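Local structure of Exo beta-1,2-glucooligosaccharide sophorohydrolase (non-reducing end) (Parabacteroides distasonis ATCC 8503, 5Z06) at residues E83-L87 against I137-F142; G489-Q493 against K511-N515. The protein hydrolyses linear beta-1,2-glucan and beta-1,2-glucooligosaccharides of four or more units in exo fashion, releasing sophorose from the non-reducing end. All blocks are in the same frame, centred on the assembly; numbering follows the deposited sequence.

Interaction 1: E83-L87 against I137-F142; sequences EPSTL and IPLEDF
L87 and L139 bury the most surface here and form the apolar centre of an antiparallel pairing between the start of strand 86-93 and the end of strand 132-138, where strand 86-93 lies between strands 132-138 and 169-180 of an antiparallel sheet in the N-terminal beta region. L87 (chi1 t, chi2 p) sets CD2 3.8 Å from F142 CZ and 4.0 Å from I137 CD1, while L87 CB lies 4.1 Å from L139 CD2. L139 (chi1 m, chi2 t) also reaches back, its CD1 3.9 Å from P84 CG. L87 and I137 share one face of the sheet, where I105 and I107 of strand 104-109, a member of a second sheet, close over the cluster; this is sheet-on-sheet packing as in a beta sandwich. T86 and P138 point to the other face.

The register pairs T86 with P138 as a non-hydrogen-bonded pair (CA-CA 4.3 Å) and L87 with I137 as a hydrogen-bonded pair (CA-CA 5.0 Å). L87 N donates to I137 O at 2.7 Å, and I137 N returns a bond to L87 O at 2.9 Å. After P138 the chain turns, the turn being closed by D141 N to P138 O at 2.9 Å.

On the other flank, S85 (-116/-16) and T86 (-136/145) both face L180, making a classic beta bulge against strand 169-180, and T86 OG1 bonds to L180 O. The bulged S85 still extends the ladder at its outer end: L139 N donates to S85 O at 2.7 Å, with 173° at the hydrogen.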
ATOM      1  N   GLU A  83       8.258   1.965  23.355  1.00 40.89           N
ATOM      2  CA  GLU A  83       8.865   0.895  24.142  1.00 42.25           C
ATOM      3  C   GLU A  83       7.758   0.386  25.048  1.00 40.10           C
ATOM      4  O   GLU A  83       7.162   1.172  25.773  1.00 36.40           O
ATOM      5  CB  GLU A  83      10.074   1.393  24.914  1.00 45.25           C
ATOM      6  CG  GLU A  83      11.193   1.829  23.980  1.00 47.92           C
ATOM      7  CD  GLU A  83      12.482   2.145  24.711  1.00 52.08           C
ATOM      8  OE1 GLU A  83      12.473   2.167  25.963  1.00 56.58           O
ATOM      9  OE2 GLU A  83      13.507   2.362  24.030  1.00 54.94           O
ATOM     10  N   PRO A  84       7.400  -0.904  24.914  1.00 39.83           N
ATOM     11  CA  PRO A  84       6.264  -1.367  25.644  1.00 41.07           C
ATOM     12  C   PRO A  84       6.688  -2.005  26.955  1.00 41.29           C
ATOM     13  O   PRO A  84       7.783  -2.545  27.048  1.00 36.95           O
ATOM     14  CB  PRO A  84       5.684  -2.422  24.714  1.00 41.04           C
ATOM     15  CG  PRO A  84       6.877  -3.056  24.078  1.00 42.13           C
ATOM     16  CD  PRO A  84       7.945  -1.978  24.052  1.00 43.84           C
ATOM     17  N   SER A  85       5.817  -1.913  27.950  1.00 43.25           N
ATOM     18  CA  SER A  85       5.963  -2.647  29.204  1.00 48.14           C
ATOM     19  C   SER A  85       4.851  -3.655  29.420  1.00 47.27           C
ATOM     20  O   SER A  85       4.991  -4.531  30.267  1.00 47.18           O
ATOM     21  CB  SER A  85       5.940  -1.681  30.380  1.00 48.86           C
ATOM     22  OG  SER A  85       7.133  -0.940  30.436  1.00 54.95           O
ATOM     23  N   THR A  86       3.750  -3.534  28.676  1.00 47.33           N
ATOM     24  CA  THR A  86       2.540  -4.285  28.978  1.00 46.28           C
ATOM     25  C   THR A  86       1.939  -4.878  27.708  1.00 43.20           C
ATOM     26  O   THR A  86       2.022  -4.282  26.640  1.00 44.63           O
ATOM     27  CB  THR A  86       1.480  -3.410  29.685  1.00 47.47           C
ATOM     28  OG1 THR A  86       0.920  -2.490  28.755  1.00 52.45           O
ATOM     29  CG2 THR A  86       2.079  -2.620  30.853  1.00 50.86           C
ATOM     30  N   LEU A  87       1.368  -6.069  27.838  1.00 38.92           N
ATOM     31  CA  LEU A  87       0.452  -6.605  26.855  1.00 34.64           C
ATOM     32  C   LEU A  87      -0.930  -6.237  27.332  1.00 34.02           C
ATOM     33  O   LEU A  87      -1.431  -6.801  28.303  1.00 34.16           O
ATOM     34  CB  LEU A  87       0.588  -8.108  26.751  1.00 34.08           C
ATOM     35  CG  LEU A  87      -0.465  -8.837  25.914  1.00 32.84           C
ATOM     36  CD1 LEU A  87      -0.363  -8.415  24.455  1.00 32.92           C
ATOM     37  CD2 LEU A  87      -0.254 -10.329  26.056  1.00 32.62           C
ATOM     38  N   ILE A 137      -1.045  -7.175  31.123  1.00 41.47           N
ATOM     39  CA  ILE A 137      -0.111  -8.153  31.612  1.00 41.09           C
ATOM     40  C   ILE A 137       1.223  -7.465  31.467  1.00 42.49           C
ATOM     41  O   ILE A 137       1.626  -7.162  30.340  1.00 42.13           O
ATOM     42  CB  ILE A 137      -0.139  -9.449  30.791  1.00 40.42           C
ATOM     43  CG1 ILE A 137      -1.548 -10.034  30.785  1.00 40.78           C
ATOM     44  CG2 ILE A 137       0.869 -10.448  31.351  1.00 40.62           C
ATOM     45  CD1 ILE A 137      -1.799 -11.052  29.702  1.00 42.10           C
ATOM     46  N   PRO A 138       1.897  -7.183  32.603  1.00 42.81           N
ATOM     47  CA  PRO A 138       3.246  -6.705  32.487  1.00 42.78           C
ATOM     48  C   PRO A 138       4.070  -7.688  31.679  1.00 42.58           C
ATOM     49  O   PRO A 138       4.008  -8.901  31.925  1.00 45.60           O
ATOM     50  CB  PRO A 138       3.726  -6.651  33.956  1.00 42.22           C
ATOM     51  CG  PRO A 138       2.497  -6.343  34.727  1.00 41.78           C
ATOM     52  CD  PRO A 138       1.419  -7.124  34.006  1.00 44.01           C
ATOM     53  N   LEU A 139       4.838  -7.171  30.730  1.00 39.05           N
ATOM     54  CA  LEU A 139       5.705  -7.999  29.921  1.00 38.11           C
ATOM     55  C   LEU A 139       6.734  -8.709  30.784  1.00 38.58           C
ATOM     56  O   LEU A 139       7.120  -9.842  30.512  1.00 38.04           O
ATOM     57  CB  LEU A 139       6.364  -7.156  28.818  1.00 37.45           C
ATOM     58  CG  LEU A 139       5.370  -6.673  27.748  1.00 37.69           C
ATOM     59  CD1 LEU A 139       6.090  -5.827  26.713  1.00 37.64           C
ATOM     60  CD2 LEU A 139       4.661  -7.823  27.041  1.00 38.21           C
ATOM     61  N   GLU A 140       7.187  -8.006  31.810  1.00 43.35           N
ATOM     62  CA  GLU A 140       7.904  -8.575  32.971  1.00 46.41           C
ATOM     63  C   GLU A 140       7.413  -9.988  33.369  1.00 42.25           C
ATOM     64  O   GLU A 140       8.219 -10.924  33.463  1.00 43.12           O
ATOM     65  CB  GLU A 140       7.703  -7.603  34.132  1.00 51.63           C
ATOM     66  CG  GLU A 140       8.778  -7.580  35.189  1.00 58.77           C
ATOM     67  CD  GLU A 140       8.437  -6.599  36.294  1.00 59.30           C
ATOM     68  OE1 GLU A 140       7.465  -5.824  36.131  1.00 59.77           O
ATOM     69  OE2 GLU A 140       9.134  -6.608  37.322  1.00 59.48           O
ATOM     70  N   ASP A 141       6.093 -10.147  33.536  1.00 41.39           N
ATOM     71  CA  ASP A 141       5.484 -11.439  33.954  1.00 40.19           C
ATOM     72  C   ASP A 141       5.723 -12.579  32.949  1.00 43.12           C
ATOM     73  O   ASP A 141       5.796 -13.749  33.351  1.00 42.88           O
ATOM     74  CB  ASP A 141       3.985 -11.290  34.229  1.00 40.24           C
ATOM     75  CG  ASP A 141       3.668 -10.279  35.354  1.00 42.53           C
ATOM     76  OD1 ASP A 141       4.594  -9.604  35.855  1.00 43.87           O
ATOM     77  OD2 ASP A 141       2.483 -10.146  35.746  1.00 43.27           O
ATOM     78  N   PHE A 142       5.876 -12.246  31.651  1.00 43.06           N
ATOM     79  CA  PHE A 142       6.311 -13.231  30.632  1.00 41.37           C
ATOM     80  C   PHE A 142       7.802 -13.530  30.694  1.00 42.24           C
ATOM     81  O   PHE A 142       8.291 -14.422  29.985  1.00 41.84           O
ATOM     82  CB  PHE A 142       5.944 -12.788  29.204  1.00 42.49           C
ATOM     83  CG  PHE A 142       4.458 -12.695  28.956  1.00 42.29           C
ATOM     84  CD1 PHE A 142       3.679 -13.843  28.873  1.00 40.89           C
ATOM     85  CD2 PHE A 142       3.843 -11.460  28.792  1.00 40.89           C
ATOM     86  CE1 PHE A 142       2.311 -13.755  28.641  1.00 41.71           C
ATOM     87  CE2 PHE A 142       2.474 -11.367  28.563  1.00 43.24           C
ATOM     88  CZ  PHE A 142       1.705 -12.520  28.483  1.00 41.70           C
TER

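Interaction 2: G489-Q493 against K511-N515; sequences GWASQ and KMYTN
Y513, Q493 and M512 bury the most surface in this contact between the end of helix 485-490 and an irregular loop, within the glycoamylase-like family region. Y513 (73/-62) is the central residue of a classic gamma turn, closed by a weak bond from T514 N to M512 O at 2.8 Å, and its CA-to-CB bond points at the other segment. With chi1 t and chi2 75°, the ring meets A491: A491 CB sits over one face of the ring, 3.6 Å from its centroid and 13° off its normal, a CH-pi contact. The helix has just ended, A491 (-104/32) being the first residue to leave helical angles, and the nearest CA pair is A491 and Y513 at 5.5 Å.

W490 (chi1 t, chi2 -103°) flanks the same tyrosine. Its five-membered ring and the Y513 ring have centroids 4.7 Å apart and planes at 68°, an oblique pairing, with W490 CE2 3.5 Å from Y513 CE1. W490 NE1 meets Y513 OH at 2.7 Å, but the 130° angle makes this a weak hydrogen bond; the hydroxyl's stronger partner is Y556 OH.

Q493 folds back with all three chi angles near -60°, so that NE2 bridges the backbones: it donates to M512 O at 2.8 Å and to A491 O at 2.9 Å. M512, also m at all three chi angles, brings CE to 3.6 Å from Q493 OE1.

Helix 495-505 runs between the segments in sequence and ties both down, since R501 NH1 bonds to S492 O and K511 O. M467 of helix 467-475 touches both W490 and Y513, while the loop continues toward strand 518-519.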
ATOM      1  N   GLY A 489      21.373  -2.052 -24.067  1.00 29.78           N
ATOM      2  CA  GLY A 489      21.082  -2.208 -22.646  1.00 30.29           C
ATOM      3  C   GLY A 489      19.693  -2.722 -22.385  1.00 29.64           C
ATOM      4  O   GLY A 489      19.497  -3.918 -22.163  1.00 30.34           O
ATOM      5  N   TRP A 490      18.730  -1.804 -22.414  1.00 28.61           N
ATOM      6  CA  TRP A 490      17.323  -2.146 -22.256  1.00 27.36           C
ATOM      7  C   TRP A 490      16.943  -3.412 -23.054  1.00 28.83           C
ATOM      8  O   TRP A 490      16.489  -4.394 -22.468  1.00 28.14           O
ATOM      9  CB  TRP A 490      16.468  -0.958 -22.665  1.00 26.04           C
ATOM     10  CG  TRP A 490      15.112  -1.292 -22.936  1.00 26.18           C
ATOM     11  CD1 TRP A 490      14.544  -1.422 -24.143  1.00 26.91           C
ATOM     12  CD2 TRP A 490      14.109  -1.600 -21.969  1.00 25.89           C
ATOM     13  NE1 TRP A 490      13.218  -1.750 -24.007  1.00 29.20           N
ATOM     14  CE2 TRP A 490      12.925  -1.875 -22.677  1.00 26.38           C
ATOM     15  CE3 TRP A 490      14.082  -1.608 -20.566  1.00 25.99           C
ATOM     16  CZ2 TRP A 490      11.720  -2.203 -22.046  1.00 25.85           C
ATOM     17  CZ3 TRP A 490      12.870  -1.920 -19.929  1.00 26.79           C
ATOM     18  CH2 TRP A 490      11.712  -2.222 -20.676  1.00 25.21           C
ATOM     19  N   ALA A 491      17.167  -3.401 -24.368  1.00 28.85           N
ATOM     20  CA  ALA A 491      16.811  -4.542 -25.225  1.00 30.93           C
ATOM     21  C   ALA A 491      18.041  -5.381 -25.623  1.00 30.17           C
ATOM     22  O   ALA A 491      18.088  -5.949 -26.702  1.00 31.14           O
ATOM     23  CB  ALA A 491      16.055  -4.065 -26.453  1.00 28.19           C
ATOM     24  N   SER A 492      19.020  -5.438 -24.736  1.00 30.97           N
ATOM     25  CA  SER A 492      20.247  -6.168 -24.960  1.00 34.55           C
ATOM     26  C   SER A 492      19.967  -7.568 -25.482  1.00 37.07           C
ATOM     27  O   SER A 492      19.135  -8.291 -24.922  1.00 33.78           O
ATOM     28  CB  SER A 492      21.021  -6.309 -23.655  1.00 34.54           C
ATOM     29  OG  SER A 492      22.200  -7.078 -23.847  1.00 33.27           O
ATOM     30  N   GLN A 493      20.681  -7.935 -26.545  1.00 36.49           N
ATOM     31  CA  GLN A 493      20.661  -9.294 -27.057  1.00 37.64           C
ATOM     32  C   GLN A 493      21.752 -10.184 -26.453  1.00 37.29           C
ATOM     33  O   GLN A 493      21.832 -11.352 -26.801  1.00 38.49           O
ATOM     34  CB  GLN A 493      20.753  -9.266 -28.579  1.00 38.00           C
ATOM     35  CG  GLN A 493      19.616  -8.493 -29.228  1.00 37.47           C
ATOM     36  CD  GLN A 493      18.272  -9.118 -28.911  1.00 37.69           C
ATOM     37  OE1 GLN A 493      17.967 -10.218 -29.364  1.00 37.79           O
ATOM     38  NE2 GLN A 493      17.475  -8.433 -28.096  1.00 37.97           N
ATOM     39  N   LYS A 511      13.482 -14.063 -23.387  1.00 30.17           N
ATOM     40  CA  LYS A 511      14.887 -13.911 -23.036  1.00 33.13           C
ATOM     41  C   LYS A 511      15.662 -13.136 -24.132  1.00 30.71           C
ATOM     42  O   LYS A 511      16.671 -12.521 -23.830  1.00 32.35           O
ATOM     43  CB  LYS A 511      15.547 -15.263 -22.723  1.00 34.70           C
ATOM     44  CG  LYS A 511      15.833 -16.111 -23.945  1.00 36.90           C
ATOM     45  CD  LYS A 511      16.498 -17.410 -23.533  1.00 39.34           C
ATOM     46  CE  LYS A 511      17.075 -18.101 -24.748  1.00 40.45           C
ATOM     47  NZ  LYS A 511      17.919 -19.247 -24.331  1.00 42.94           N
ATOM     48  N   MET A 512      15.173 -13.144 -25.372  1.00 31.81           N
ATOM     49  CA  MET A 512      15.764 -12.348 -26.473  1.00 35.78           C
ATOM     50  C   MET A 512      15.238 -10.904 -26.546  1.00 33.97           C
ATOM     51  O   MET A 512      15.407 -10.235 -27.562  1.00 33.38           O
ATOM     52  CB  MET A 512      15.505 -13.037 -27.835  1.00 38.56           C
ATOM     53  CG  MET A 512      16.041 -14.464 -27.973  1.00 41.39           C
ATOM     54  SD  MET A 512      17.782 -14.518 -27.542  1.00 47.04           S
ATOM     55  CE  MET A 512      18.546 -13.732 -28.972  1.00 46.77           C
ATOM     56  N   TYR A 513      14.612 -10.439 -25.465  1.00 33.75           N
ATOM     57  CA  TYR A 513      13.854  -9.173 -25.395  1.00 31.39           C
ATOM     58  C   TYR A 513      12.554  -9.301 -26.123  1.00 30.02           C
ATOM     59  O   TYR A 513      11.475  -9.120 -25.537  1.00 29.02           O
ATOM     60  CB  TYR A 513      14.612  -7.927 -25.877  1.00 31.31           C
ATOM     61  CG  TYR A 513      13.767  -6.702 -25.668  1.00 30.14           C
ATOM     62  CD1 TYR A 513      13.594  -6.164 -24.400  1.00 29.98           C
ATOM     63  CD2 TYR A 513      13.095  -6.114 -26.726  1.00 30.44           C
ATOM     64  CE1 TYR A 513      12.798  -5.037 -24.198  1.00 28.62           C
ATOM     65  CE2 TYR A 513      12.294  -5.008 -26.533  1.00 30.20           C
ATOM     66  CZ  TYR A 513      12.150  -4.480 -25.269  1.00 28.56           C
ATOM     67  OH  TYR A 513      11.335  -3.386 -25.133  1.00 30.02           O
ATOM     68  N   THR A 514      12.668  -9.549 -27.423  1.00 30.43           N
ATOM     69  CA  THR A 514      11.583 -10.109 -28.197  1.00 31.55           C
ATOM     70  C   THR A 514      11.167 -11.466 -27.640  1.00 29.83           C
ATOM     71  O   THR A 514      11.950 -12.198 -27.019  1.00 27.71           O
ATOM     72  CB  THR A 514      11.988 -10.339 -29.648  1.00 32.72           C
ATOM     73  OG1 THR A 514      13.223 -11.069 -29.667  1.00 34.93           O
ATOM     74  CG2 THR A 514      12.144  -9.018 -30.356  1.00 34.68           C
ATOM     75  N   ASN A 515       9.922 -11.805 -27.900  1.00 31.30           N
ATOM     76  CA  ASN A 515       9.337 -12.995 -27.323  1.00 31.65           C
ATOM     77  C   ASN A 515       8.783 -13.817 -28.490  1.00 31.80           C
ATOM     78  O   ASN A 515       9.323 -14.887 -28.803  1.00 30.50           O
ATOM     79  CB  ASN A 515       8.285 -12.580 -26.284  1.00 31.47           C
ATOM     80  CG  ASN A 515       7.603 -13.756 -25.620  1.00 31.60           C
ATOM     81  OD1 ASN A 515       7.294 -14.759 -26.268  1.00 32.75           O
ATOM     82  ND2 ASN A 515       7.320 -13.621 -24.327  1.00 30.13           N
TER

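How the interactions relate
The two contacts share no secondary-structure element: their centres are 56 Å apart, their nearest atoms about 44 Å, and they lie on opposite sides of the chain's centre. Interaction 1 belongs to the N-terminal beta region and is only partly buried, with a more open outer edge. Interaction 2, in the glycoamylase-like region, is buried, and joins a helix end to an irregular loop. The areas are similar, 335 against 296 Å², but the chemistry differs. Backbone-to-backbone bonds make up all three across 83-87/137-142, whereas both across 489-493/511-515 start from side chains; the apolar part is largely aliphatic contacts with one phenylalanine ring, against a tyrosine ring flanked by W490 and A491.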